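D-alanyl-D-alanine carboxypeptidase (Penicillin binding protein) family protein (Francisella tularensis subsp. tularensis, PDB 6OSU) probably removes the terminal D-alanine from peptidoglycan precursor peptides as a serine carboxypeptidase of the penicillin-binding type, an S11 family peptidase acting in cell wall biogenesis. Local coordinates at residues A31-D36 / I50-N55; T87-S92 / R114-G119; A128-A133 / G138-F143; S291-D296 / Y323-Y328. All coordinates share one frame; numbering follows the deposited sequence.

Interactions 1 and 4 meet at the five-stranded sheet, with centres about 15 Å apart, and both lie beside helix 310-327; Tyr323 OH probably hydrogen-bonds Ala31 O, joining them at 3.0 Å. Interactions 2 and 3 belong to the helical part and touch each other: interaction 2 packs against helix 126-137, which carries one segment of interaction 3, with Ile89 CD1 3.7 Å from Leu132 CD2. Interaction 2 is fully buried and purely aliphatic. Interaction 3 mixes buried aromatic packing with an exposed, polar, capped turn. The contacts at the sheet are only partly buried; there Lys54 reaches toward a carbonyl oxygen, and the Gln295 amide lies beside Leu325. Interaction 1 stands about 36 Å from interaction 3, centre to centre.

Interaction 1 (A31-D36 / I50-N55); sequences ANIELD and IVSEKN
Ile33 and Ser52, and likewise Leu35 and Lys54, meet without an aromatic ring of their own; the side chains of Ile33, Leu35 and Lys54 all touch Trp40 of strand 39-44. The flat group within the contact is the peptide carbonyl of Leu35, approached at its oxygen by Lys54. The setting is the edge of the five-stranded antiparallel sheet of the penicillin-binding catalytic domain: strand 50-54 is an outermost strand, paired with strand 39-44, and the irregular loop 31-36 leads into that neighbour.

In the tightest approach, the methyl CG2 of Ile33 lies 3.2 Å from Ser52 OG. Ile33 has CG1 anti to its backbone N (chi1 -164°), which leaves CG2 between N and the carbonyl carbon and facing the strand, while CG1 leads off to the side. Serine is small enough to sit against that methyl. Its hydroxyl is buried but not wasted, since it is hydrogen-bonded to Trp40 NE1. Ile33 and Leu35 also touch Leu320 of helix 310-327, so the loop has contacts with both helix and strand.

Further along, Lys54 bridges the gap by length. Its chain runs extended through chi2, then bends at chi3 (86°). Beyond that bend the ammonium comes near a backbone oxygen, a plausible electrostatic attraction rather than a settled hydrogen bond: Lys54 NZ stands 3.5 Å from Leu35 O.

Interaction 2 (T87-S92 / R114-G119); sequences TMIPIS and RNLVTG
From strand 88-90, Ile89 presses its side chain onto Leu116 of helix 113-123. Strand 88-90 pairs with strand 110-112 in a small two-stranded antiparallel sheet at the margin of the helical part of the catalytic domain, and helix 113-123 follows directly on that partner strand. Starting at the root, Ile89 CB already lies 3.8 Å from Leu116 CD1. CG1 stands beside the backbone N (chi1 -71°), which puts the branch CG2 anti to it; Ile89 CG2 is slightly farther from Leu116 CD1, at 4.1 Å. The other branch turns at CG1 and ends in CD1, which makes the closest approach, 3.6 Å from Ile89 CD1 to Leu116 CD1. One leucine methyl therefore sits against three isoleucine carbons. A beta-branched residue suits a strand here, since it offers a broad hydrocarbon surface close to the backbone.

The second methyl of Leu116 serves a different neighbour: CD2 lies 4.2 Å from Ile91 CD1, the two chains running past each other in opposite directions. Leucine, forked at its end, can thus reach two residues of the strand side at once. All three side chains are buried, and helix 126-137 closes the layer, with Leu132 against Ile89 and Leu116 and with Ala131 against Ile91.

On the helix itself, Thr118 folds its hydroxyl back over the preceding turn. Arg114 O receives both Thr118 N and Thr118 OG1, from opposite faces of its carbonyl plane; the backbone bond from Thr118 N to Arg114 O is 3.0 Å long.

Interaction 3 (A128-A133 / G138-F143); sequences ATIALA and GTTQAF
Thr139, whose carbonyl passes close to that of Ala133, is the N-cap of helix 140-154: its OG1 accepts a nearly straight bond from Ala142 N, 3.1 Å long with an angle of 166° at the hydrogen. Threonine suits the place because its hydroxyl oxygen accepts from an N-H of the first turn, which has no carbonyl of a preceding turn to bond. Gly138, just before it, has left the previous helix with a positive phi, a backbone conformation in which a side chain would strike the preceding carbonyl oxygen. Together the two residues make the short connection between helices 126-137 and 140-154 in the helical part of the penicillin-binding domain.

Across this connection the packing is apolar. Ala133 CB sits over one face of the Phe143 ring, offset toward its rim, in a CH-pi contact 3.9 Å from the centroid and 23° off the normal. With CG anti to the backbone N (chi1 -172°), the ring is directed at Ala133 of helix 126-137, and a residue as small as alanine lets it come close. Phe143 also leans on Thr70 and Ile73 of helix 66-79, which carries the predicted proton acceptor Lys67. On the more exposed flank, Thr140 turns its methyl rather than its hydroxyl inward, and CG2 lies 4.2 Å from Ile130 CG2.

Interaction 4 (S291-D296 / Y323-Y328); sequences SSAKQD and YALSKY
Aliphatic packing carries most of this contact, and Leu325 of helix 310-327 is at its middle. The leucine points from the last turn of the helix toward strand 288-295, with CG anti to its own carbonyl carbon (chi1 -73°), which sends CG toward the strand, where its two methyls take separate neighbours. CD1 lies 3.9 Å from Ala293 CB, while CD2 is 4.1 Å from Gln295 CB. Alanine is apt at the first position, since a short side chain lets the leucine settle close to the sheet. Phe271 and Phe300 also touch this leucine, and Ala293 meets Leu321 one turn earlier on the helix.

A second kind of contact brings a polar group alongside hydrocarbon. Gln295, extended beyond CG, crosses Leu325 at about a right angle, so that its terminal amide lies beside the leucine and no hydrogen bond joins the two. Gln295 OE1 is 3.8 Å from Leu325 CD1 and 4.0 Å from Leu325 CB. The amide's nitrogen, NE2, makes a weak hydrogen bond with Asp272 O. Glutamine fits this partly exposed border because its aliphatic stem can pack while its head remains polar.

Backbone bonds hold each side. Ala293 pairs with Phe300 of the next strand, whereas the last helical bonds are weak, Lys327 N to Tyr323 O at 3.2 Å among them. The arrangement, a helix laid across the face of a five-stranded antiparallel sheet, is that of the alpha/beta part of the serine penicillin-binding and beta-lactamase fold.

Interaction 1 (A31-D36 / I50-N55)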
loop_
_atom_site.group_PDB
_atom_site.type_symbol
_atom_site.label_atom_id
_atom_site.label_comp_id
_atom_site.label_asym_id
_atom_site.label_seq_id
_atom_site.Cartn_x
_atom_site.Cartn_y
_atom_site.Cartn_z
ATOM N N ALA A 31 1.464 -22.305 -1.778
ATOM C CA ALA A 31 0.613 -22.691 -2.895
ATOM C C ALA A 31 0.142 -21.459 -3.658
ATOM O O ALA A 31 -0.106 -20.402 -3.071
ATOM C CB ALA A 31 -0.583 -23.501 -2.399
ATOM N N ASN A 32 0.033 -21.593 -4.976
ATOM C CA ASN A 32 -0.445 -20.497 -5.812
ATOM C C ASN A 32 -1.922 -20.255 -5.527
ATOM O O ASN A 32 -2.772 -21.101 -5.828
ATOM C CB ASN A 32 -0.207 -20.806 -7.286
ATOM C CG ASN A 32 0.894 -19.954 -7.888
ATOM O OD1 ASN A 32 1.870 -19.617 -7.218
ATOM N ND2 ASN A 32 0.734 -19.589 -9.155
ATOM N N ILE A 33 -2.228 -19.095 -4.947
ATOM C CA ILE A 33 -3.589 -18.784 -4.535
ATOM C C ILE A 33 -4.486 -18.640 -5.762
ATOM O O ILE A 33 -4.040 -18.256 -6.852
ATOM C CB ILE A 33 -3.594 -17.506 -3.675
ATOM C CG1 ILE A 33 -4.912 -17.358 -2.913
ATOM C CG2 ILE A 33 -3.311 -16.278 -4.526
ATOM C CD1 ILE A 33 -4.924 -18.081 -1.586
ATOM N N GLU A 34 -5.767 -18.967 -5.590
ATOM C CA GLU A 34 -6.750 -18.872 -6.663
ATOM C C GLU A 34 -7.938 -18.047 -6.195
ATOM O O GLU A 34 -8.604 -18.409 -5.219
ATOM C CB GLU A 34 -7.220 -20.256 -7.118
ATOM C CG GLU A 34 -6.373 -20.890 -8.208
ATOM C CD GLU A 34 -7.128 -21.971 -8.968
ATOM O OE1 GLU A 34 -8.368 -21.858 -9.094
ATOM O OE2 GLU A 34 -6.485 -22.934 -9.436
ATOM N N LEU A 35 -8.198 -16.945 -6.890
ATOM C CA LEU A 35 -9.410 -16.157 -6.744
ATOM C C LEU A 35 -10.062 -16.030 -8.113
ATOM O O LEU A 35 -9.445 -16.309 -9.145
ATOM C CB LEU A 35 -9.109 -14.767 -6.167
ATOM C CG LEU A 35 -8.034 -14.643 -5.083
ATOM C CD1 LEU A 35 -7.798 -13.178 -4.748
ATOM C CD2 LEU A 35 -8.414 -15.424 -3.838
ATOM N N ASP A 36 -11.324 -15.610 -8.129
ATOM C CA ASP A 36 -12.002 -15.341 -9.390
ATOM C C ASP A 36 -11.981 -13.862 -9.754
ATOM O O ASP A 36 -12.689 -13.450 -10.680
ATOM C CB ASP A 36 -13.440 -15.882 -9.362
ATOM C CG ASP A 36 -14.279 -15.301 -8.238
ATOM O OD1 ASP A 36 -14.040 -14.148 -7.824
ATOM O OD2 ASP A 36 -15.192 -16.015 -7.770
ATOM N N ILE A 50 6.848 -8.766 -4.792
ATOM C CA ILE A 50 5.519 -9.268 -5.115
ATOM C C ILE A 50 5.477 -10.746 -4.752
ATOM O O ILE A 50 6.291 -11.537 -5.243
ATOM C CB ILE A 50 5.193 -9.051 -6.599
ATOM C CG1 ILE A 50 5.143 -7.552 -6.913
ATOM C CG2 ILE A 50 3.895 -9.759 -6.972
ATOM C CD1 ILE A 50 5.237 -7.242 -8.391
ATOM N N VAL A 51 4.536 -11.120 -3.889
ATOM C CA VAL A 51 4.418 -12.501 -3.430
ATOM C C VAL A 51 3.243 -13.236 -4.055
ATOM O O VAL A 51 3.177 -14.472 -3.941
ATOM C CB VAL A 51 4.326 -12.575 -1.890
ATOM C CG1 VAL A 51 5.558 -11.943 -1.258
ATOM C CG2 VAL A 51 3.048 -11.900 -1.393
ATOM N N SER A 52 2.321 -12.531 -4.708
ATOM C CA SER A 52 1.150 -13.142 -5.318
ATOM C C SER A 52 0.548 -12.142 -6.295
ATOM O O SER A 52 0.436 -10.956 -5.974
ATOM C CB SER A 52 0.119 -13.547 -4.257
ATOM O OG SER A 52 -1.051 -14.083 -4.852
ATOM N N GLU A 53 0.179 -12.618 -7.483
ATOM C CA GLU A 53 -0.450 -11.741 -8.463
ATOM C C GLU A 53 -1.036 -12.570 -9.593
ATOM O O GLU A 53 -0.542 -13.657 -9.905
ATOM C CB GLU A 53 0.545 -10.713 -9.026
ATOM C CG GLU A 53 1.707 -11.303 -9.823
ATOM C CD GLU A 53 1.383 -11.495 -11.297
ATOM O OE1 GLU A 53 2.164 -12.171 -11.996
ATOM O OE2 GLU A 53 0.348 -10.975 -11.761
ATOM N N LYS A 54 -2.094 -12.037 -10.201
ATOM C CA LYS A 54 -2.606 -12.522 -11.477
ATOM C C LYS A 54 -2.973 -11.319 -12.330
ATOM O O LYS A 54 -3.642 -10.398 -11.848
ATOM C CB LYS A 54 -3.827 -13.442 -11.315
ATOM C CG LYS A 54 -4.406 -13.906 -12.653
ATOM C CD LYS A 54 -5.466 -14.997 -12.497
ATOM C CE LYS A 54 -6.854 -14.419 -12.248
ATOM N NZ LYS A 54 -7.898 -15.485 -12.224
ATOM N N ASN A 55 -2.522 -11.327 -13.586
ATOM C CA ASN A 55 -2.864 -10.286 -14.559
ATOM C C ASN A 55 -2.523 -8.895 -14.031
ATOM O O ASN A 55 -3.220 -7.916 -14.306
ATOM C CB ASN A 55 -4.343 -10.369 -14.946
ATOM C CG ASN A 55 -4.689 -11.658 -15.656
ATOM O OD1 ASN A 55 -3.978 -12.090 -16.565
ATOM N ND2 ASN A 55 -5.788 -12.282 -15.243
#

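Interaction 2 (T87-S92 / R114-G119)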
loop_
_atom_site.group_PDB
_atom_site.type_symbol
_atom_site.label_atom_id
_atom_site.label_comp_id
_atom_site.label_asym_id
_atom_site.label_seq_id
_atom_site.Cartn_x
_atom_site.Cartn_y
_atom_site.Cartn_z
ATOM N N THR A 87 -5.879 24.916 5.690
ATOM C CA THR A 87 -6.300 25.815 4.620
ATOM C C THR A 87 -7.784 25.637 4.315
ATOM O O THR A 87 -8.290 24.515 4.249
ATOM C CB THR A 87 -5.464 25.564 3.359
ATOM O OG1 THR A 87 -4.084 25.833 3.639
ATOM C CG2 THR A 87 -5.925 26.450 2.207
ATOM N N MET A 88 -8.481 26.759 4.135
ATOM C CA MET A 88 -9.916 26.772 3.877
ATOM C C MET A 88 -10.161 26.936 2.380
ATOM O O MET A 88 -9.815 27.971 1.801
ATOM C CB MET A 88 -10.590 27.900 4.658
ATOM C CG MET A 88 -10.283 27.898 6.149
ATOM S SD MET A 88 -10.999 26.491 7.023
ATOM C CE MET A 88 -12.746 26.775 6.753
ATOM N N ILE A 89 -10.770 25.934 1.764
ATOM C CA ILE A 89 -10.988 25.907 0.318
ATOM C C ILE A 89 -12.417 26.339 0.027
ATOM O O ILE A 89 -13.349 25.824 0.661
ATOM C CB ILE A 89 -10.715 24.512 -0.269
ATOM C CG1 ILE A 89 -9.222 24.214 -0.234
ATOM C CG2 ILE A 89 -11.245 24.411 -1.691
ATOM C CD1 ILE A 89 -8.906 22.994 0.552
ATOM N N PRO A 90 -12.637 27.256 -0.912
ATOM C CA PRO A 90 -14.007 27.573 -1.321
ATOM C C PRO A 90 -14.610 26.434 -2.128
ATOM O O PRO A 90 -13.923 25.761 -2.900
ATOM C CB PRO A 90 -13.839 28.837 -2.169
ATOM C CG PRO A 90 -12.445 28.723 -2.719
ATOM C CD PRO A 90 -11.633 28.050 -1.646
ATOM N N ILE A 91 -15.905 26.219 -1.939
ATOM C CA ILE A 91 -16.640 25.181 -2.650
ATOM C C ILE A 91 -17.379 25.849 -3.801
ATOM O O ILE A 91 -18.315 26.626 -3.582
ATOM C CB ILE A 91 -17.610 24.439 -1.725
ATOM C CG1 ILE A 91 -16.897 23.991 -0.448
ATOM C CG2 ILE A 91 -18.233 23.257 -2.452
ATOM C CD1 ILE A 91 -15.752 23.033 -0.684
ATOM N N SER A 92 -16.961 25.553 -5.028
ATOM C CA SER A 92 -17.668 26.054 -6.195
ATOM C C SER A 92 -19.007 25.340 -6.353
ATOM O O SER A 92 -19.246 24.270 -5.782
ATOM C CB SER A 92 -16.826 25.862 -7.456
ATOM O OG SER A 92 -16.574 24.487 -7.698
ATOM N N ARG A 114 -8.280 19.282 5.798
ATOM C CA ARG A 114 -8.454 18.086 6.613
ATOM C C ARG A 114 -9.850 17.499 6.438
ATOM O O ARG A 114 -10.001 16.283 6.268
ATOM C CB ARG A 114 -8.172 18.404 8.084
ATOM C CG ARG A 114 -7.737 17.186 8.894
ATOM C CD ARG A 114 -7.311 17.532 10.321
ATOM N NE ARG A 114 -5.867 17.746 10.462
ATOM C CZ ARG A 114 -4.952 16.776 10.443
ATOM N NH1 ARG A 114 -5.316 15.509 10.269
ATOM N NH2 ARG A 114 -3.664 17.071 10.591
ATOM N N ASN A 115 -10.880 18.351 6.439
ATOM C CA ASN A 115 -12.240 17.857 6.241
ATOM C C ASN A 115 -12.445 17.330 4.823
ATOM O O ASN A 115 -13.048 16.266 4.634
ATOM C CB ASN A 115 -13.255 18.953 6.555
ATOM C CG ASN A 115 -13.386 19.213 8.042
ATOM O OD1 ASN A 115 -13.174 18.320 8.861
ATOM N ND2 ASN A 115 -13.749 20.441 8.398
ATOM N N LEU A 116 -11.957 18.061 3.814
ATOM C CA LEU A 116 -12.135 17.629 2.428
ATOM C C LEU A 116 -11.394 16.328 2.151
ATOM O O LEU A 116 -11.914 15.450 1.454
ATOM C CB LEU A 116 -11.667 18.720 1.465
ATOM C CG LEU A 116 -12.535 19.971 1.340
ATOM C CD1 LEU A 116 -11.897 20.960 0.378
ATOM C CD2 LEU A 116 -13.935 19.603 0.880
ATOM N N VAL A 117 -10.175 16.189 2.678
ATOM C CA VAL A 117 -9.423 14.956 2.472
ATOM C C VAL A 117 -10.106 13.794 3.178
ATOM O O VAL A 117 -10.156 12.674 2.655
ATOM C CB VAL A 117 -7.966 15.132 2.937
ATOM C CG1 VAL A 117 -7.232 13.803 2.925
ATOM C CG2 VAL A 117 -7.253 16.133 2.051
ATOM N N THR A 118 -10.646 14.039 4.374
ATOM C CA THR A 118 -11.396 12.999 5.071
ATOM C C THR A 118 -12.615 12.575 4.260
ATOM O O THR A 118 -12.900 11.378 4.126
ATOM C CB THR A 118 -11.812 13.486 6.461
ATOM O OG1 THR A 118 -10.667 14.005 7.148
ATOM C CG2 THR A 118 -12.391 12.339 7.275
ATOM N N GLY A 119 -13.343 13.543 3.702
ATOM C CA GLY A 119 -14.470 13.203 2.851
ATOM C C GLY A 119 -14.050 12.390 1.642
ATOM O O GLY A 119 -14.715 11.419 1.272
#

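Interaction 3 (A128-A133 / G138-F143)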
loop_
_atom_site.group_PDB
_atom_site.type_symbol
_atom_site.label_atom_id
_atom_site.label_comp_id
_atom_site.label_asym_id
_atom_site.label_seq_id
_atom_site.Cartn_x
_atom_site.Cartn_y
_atom_site.Cartn_z
ATOM N N ALA A 128 -15.974 16.696 -2.636
ATOM C CA ALA A 128 -14.738 17.058 -1.947
ATOM C C ALA A 128 -13.532 16.896 -2.862
ATOM O O ALA A 128 -12.643 17.756 -2.887
ATOM C CB ALA A 128 -14.568 16.217 -0.683
ATOM N N THR A 129 -13.489 15.800 -3.625
ATOM C CA THR A 129 -12.397 15.583 -4.568
ATOM C C THR A 129 -12.321 16.713 -5.588
ATOM O O THR A 129 -11.237 17.229 -5.884
ATOM C CB THR A 129 -12.578 14.240 -5.275
ATOM O OG1 THR A 129 -12.751 13.209 -4.296
ATOM C CG2 THR A 129 -11.360 13.916 -6.131
ATOM N N ILE A 130 -13.471 17.115 -6.133
ATOM C CA ILE A 130 -13.489 18.172 -7.138
ATOM C C ILE A 130 -13.076 19.504 -6.523
ATOM O O ILE A 130 -12.402 20.317 -7.168
ATOM C CB ILE A 130 -14.880 18.247 -7.798
ATOM C CG1 ILE A 130 -15.136 16.991 -8.633
ATOM C CG2 ILE A 130 -15.020 19.500 -8.651
ATOM C CD1 ILE A 130 -13.968 16.609 -9.522
ATOM N N ALA A 131 -13.463 19.746 -5.266
ATOM C CA ALA A 131 -13.116 21.008 -4.619
ATOM C C ALA A 131 -11.615 21.116 -4.383
ATOM O O ALA A 131 -11.037 22.198 -4.529
ATOM C CB ALA A 131 -13.881 21.157 -3.305
ATOM N N LEU A 132 -10.967 20.007 -4.015
ATOM C CA LEU A 132 -9.515 20.022 -3.863
ATOM C C LEU A 132 -8.821 20.177 -5.210
ATOM O O LEU A 132 -7.820 20.896 -5.321
ATOM C CB LEU A 132 -9.041 18.745 -3.168
ATOM C CG LEU A 132 -9.331 18.628 -1.672
ATOM C CD1 LEU A 132 -9.137 17.193 -1.202
ATOM C CD2 LEU A 132 -8.448 19.580 -0.885
ATOM N N ALA A 133 -9.345 19.516 -6.245
ATOM C CA ALA A 133 -8.710 19.557 -7.557
ATOM C C ALA A 133 -8.772 20.956 -8.159
ATOM O O ALA A 133 -7.772 21.460 -8.682
ATOM C CB ALA A 133 -9.366 18.538 -8.488
ATOM N N GLY A 138 -6.453 24.686 -10.555
ATOM C CA GLY A 138 -7.194 25.691 -11.294
ATOM C C GLY A 138 -8.465 25.124 -11.891
ATOM O O GLY A 138 -9.569 25.401 -11.411
ATOM N N THR A 139 -8.319 24.328 -12.942
ATOM C CA THR A 139 -9.405 23.541 -13.499
ATOM C C THR A 139 -9.193 22.076 -13.150
ATOM O O THR A 139 -8.096 21.658 -12.770
ATOM C CB THR A 139 -9.492 23.706 -15.021
ATOM O OG1 THR A 139 -8.286 23.219 -15.626
ATOM C CG2 THR A 139 -9.692 25.167 -15.391
ATOM N N THR A 140 -10.262 21.288 -13.281
ATOM C CA THR A 140 -10.121 19.850 -13.092
ATOM C C THR A 140 -9.289 19.222 -14.205
ATOM O O THR A 140 -8.566 18.250 -13.960
ATOM C CB THR A 140 -11.496 19.181 -13.009
ATOM O OG1 THR A 140 -12.240 19.448 -14.205
ATOM C CG2 THR A 140 -12.273 19.706 -11.809
ATOM N N GLN A 141 -9.370 19.766 -15.424
ATOM C CA GLN A 141 -8.565 19.245 -16.527
ATOM C C GLN A 141 -7.077 19.412 -16.247
ATOM O O GLN A 141 -6.290 18.472 -16.425
ATOM C CB GLN A 141 -8.938 19.939 -17.837
ATOM C CG GLN A 141 -10.303 19.563 -18.396
ATOM C CD GLN A 141 -11.421 20.428 -17.845
ATOM O OE1 GLN A 141 -11.218 21.209 -16.913
ATOM N NE2 GLN A 141 -12.610 20.298 -18.428
ATOM N N ALA A 142 -6.670 20.608 -15.813
ATOM C CA ALA A 142 -5.270 20.831 -15.467
ATOM C C ALA A 142 -4.824 19.903 -14.343
ATOM O O ALA A 142 -3.699 19.392 -14.357
ATOM C CB ALA A 142 -5.051 22.291 -15.080
ATOM N N PHE A 143 -5.700 19.664 -13.363
ATOM C CA PHE A 143 -5.343 18.763 -12.274
ATOM C C PHE A 143 -5.174 17.337 -12.778
ATOM O O PHE A 143 -4.287 16.610 -12.315
ATOM C CB PHE A 143 -6.396 18.822 -11.169
ATOM C CG PHE A 143 -6.010 18.066 -9.930
ATOM C CD1 PHE A 143 -5.258 18.678 -8.939
ATOM C CD2 PHE A 143 -6.386 16.742 -9.763
ATOM C CE1 PHE A 143 -4.893 17.983 -7.796
ATOM C CE2 PHE A 143 -6.025 16.041 -8.626
ATOM C CZ PHE A 143 -5.277 16.662 -7.638
#

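Interaction 4 (S291-D296 / Y323-Y328)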
loop_
_atom_site.group_PDB
_atom_site.type_symbol
_atom_site.label_atom_id
_atom_site.label_comp_id
_atom_site.label_asym_id
_atom_site.label_seq_id
_atom_site.Cartn_x
_atom_site.Cartn_y
_atom_site.Cartn_z
ATOM N N SER A 291 -5.893 -2.330 -0.417
ATOM C CA SER A 291 -5.893 -2.536 1.023
ATOM C C SER A 291 -4.473 -2.780 1.510
ATOM O O SER A 291 -3.598 -3.219 0.757
ATOM C CB SER A 291 -6.791 -3.710 1.421
ATOM O OG SER A 291 -6.295 -4.923 0.885
ATOM N N SER A 292 -4.255 -2.489 2.789
ATOM C CA SER A 292 -2.965 -2.702 3.422
ATOM C C SER A 292 -3.182 -3.150 4.858
ATOM O O SER A 292 -4.060 -2.632 5.553
ATOM C CB SER A 292 -2.106 -1.432 3.389
ATOM O OG SER A 292 -0.777 -1.711 3.794
ATOM N N ALA A 293 -2.382 -4.118 5.295
ATOM C CA ALA A 293 -2.470 -4.638 6.650
ATOM C C ALA A 293 -1.066 -4.819 7.205
ATOM O O ALA A 293 -0.160 -5.250 6.489
ATOM C CB ALA A 293 -3.233 -5.969 6.697
ATOM N N LYS A 294 -0.897 -4.486 8.481
ATOM C CA LYS A 294 0.384 -4.586 9.164
ATOM C C LYS A 294 0.232 -5.494 10.376
ATOM O O LYS A 294 -0.733 -5.360 11.137
ATOM C CB LYS A 294 0.884 -3.201 9.587
ATOM C CG LYS A 294 2.285 -3.190 10.177
ATOM C CD LYS A 294 2.778 -1.766 10.397
ATOM C CE LYS A 294 4.260 -1.745 10.749
ATOM N NZ LYS A 294 4.772 -0.366 10.990
ATOM N N GLN A 295 1.172 -6.418 10.548
ATOM C CA GLN A 295 1.171 -7.303 11.712
ATOM C C GLN A 295 2.617 -7.591 12.085
ATOM O O GLN A 295 3.326 -8.277 11.343
ATOM C CB GLN A 295 0.404 -8.592 11.434
ATOM C CG GLN A 295 -1.069 -8.503 11.789
ATOM C CD GLN A 295 -1.843 -9.749 11.412
ATOM O OE1 GLN A 295 -1.277 -10.718 10.905
ATOM N NE2 GLN A 295 -3.149 -9.729 11.656
ATOM N N ASP A 296 3.046 -7.055 13.227
ATOM C CA ASP A 296 4.397 -7.248 13.750
ATOM C C ASP A 296 5.449 -6.777 12.741
ATOM O O ASP A 296 6.288 -7.543 12.258
ATOM C CB ASP A 296 4.622 -8.707 14.163
ATOM C CG ASP A 296 5.921 -8.906 14.923
ATOM O OD1 ASP A 296 6.779 -9.685 14.458
ATOM O OD2 ASP A 296 6.082 -8.278 15.991
ATOM N N TYR A 323 -2.821 -14.640 3.594
ATOM C CA TYR A 323 -1.849 -15.548 2.993
ATOM C C TYR A 323 -0.438 -14.973 3.059
ATOM O O TYR A 323 0.514 -15.682 3.411
ATOM C CB TYR A 323 -2.268 -15.845 1.552
ATOM C CG TYR A 323 -1.224 -16.489 0.673
ATOM C CD1 TYR A 323 -1.007 -17.861 0.706
ATOM C CD2 TYR A 323 -0.479 -15.728 -0.221
ATOM C CE1 TYR A 323 -0.061 -18.455 -0.111
ATOM C CE2 TYR A 323 0.469 -16.310 -1.042
ATOM C CZ TYR A 323 0.674 -17.674 -0.983
ATOM O OH TYR A 323 1.615 -18.251 -1.802
ATOM N N ALA A 324 -0.284 -13.683 2.745
ATOM C CA ALA A 324 1.041 -13.070 2.770
ATOM C C ALA A 324 1.563 -12.916 4.193
ATOM O O ALA A 324 2.738 -13.193 4.463
ATOM C CB ALA A 324 1.007 -11.714 2.067
ATOM N N LEU A 325 0.705 -12.482 5.120
ATOM C CA LEU A 325 1.160 -12.191 6.477
ATOM C C LEU A 325 1.533 -13.454 7.247
ATOM O O LEU A 325 2.362 -13.394 8.163
ATOM C CB LEU A 325 0.082 -11.416 7.233
ATOM C CG LEU A 325 -0.122 -9.953 6.832
ATOM C CD1 LEU A 325 -1.470 -9.445 7.322
ATOM C CD2 LEU A 325 1.006 -9.091 7.382
ATOM N N SER A 326 0.946 -14.598 6.898
ATOM C CA SER A 326 1.149 -15.820 7.663
ATOM C C SER A 326 2.158 -16.778 7.041
ATOM O O SER A 326 2.588 -17.719 7.717
ATOM C CB SER A 326 -0.182 -16.556 7.848
ATOM O OG SER A 326 -0.638 -17.070 6.611
ATOM N N LYS A 327 2.546 -16.580 5.783
ATOM C CA LYS A 327 3.452 -17.508 5.123
ATOM C C LYS A 327 4.769 -16.886 4.689
ATOM O O LYS A 327 5.642 -17.613 4.203
ATOM C CB LYS A 327 2.762 -18.147 3.908
ATOM C CG LYS A 327 1.456 -18.831 4.264
ATOM C CD LYS A 327 1.197 -20.052 3.411
ATOM C CE LYS A 327 0.298 -21.033 4.149
ATOM N NZ LYS A 327 0.941 -21.520 5.403
ATOM N N TYR A 328 4.956 -15.580 4.866
ATOM C CA TYR A 328 6.136 -14.895 4.359
ATOM C C TYR A 328 6.838 -14.149 5.488
ATOM O O TYR A 328 6.367 -14.096 6.627
ATOM C CB TYR A 328 5.773 -13.950 3.209
ATOM C CG TYR A 328 5.525 -14.684 1.915
ATOM C CD1 TYR A 328 6.555 -14.897 1.011
ATOM C CD2 TYR A 328 4.266 -15.183 1.606
ATOM C CE1 TYR A 328 6.341 -15.576 -0.173
ATOM C CE2 TYR A 328 4.040 -15.866 0.423
ATOM C CZ TYR A 328 5.085 -16.058 -0.463
ATOM O OH TYR A 328 4.870 -16.735 -1.640
#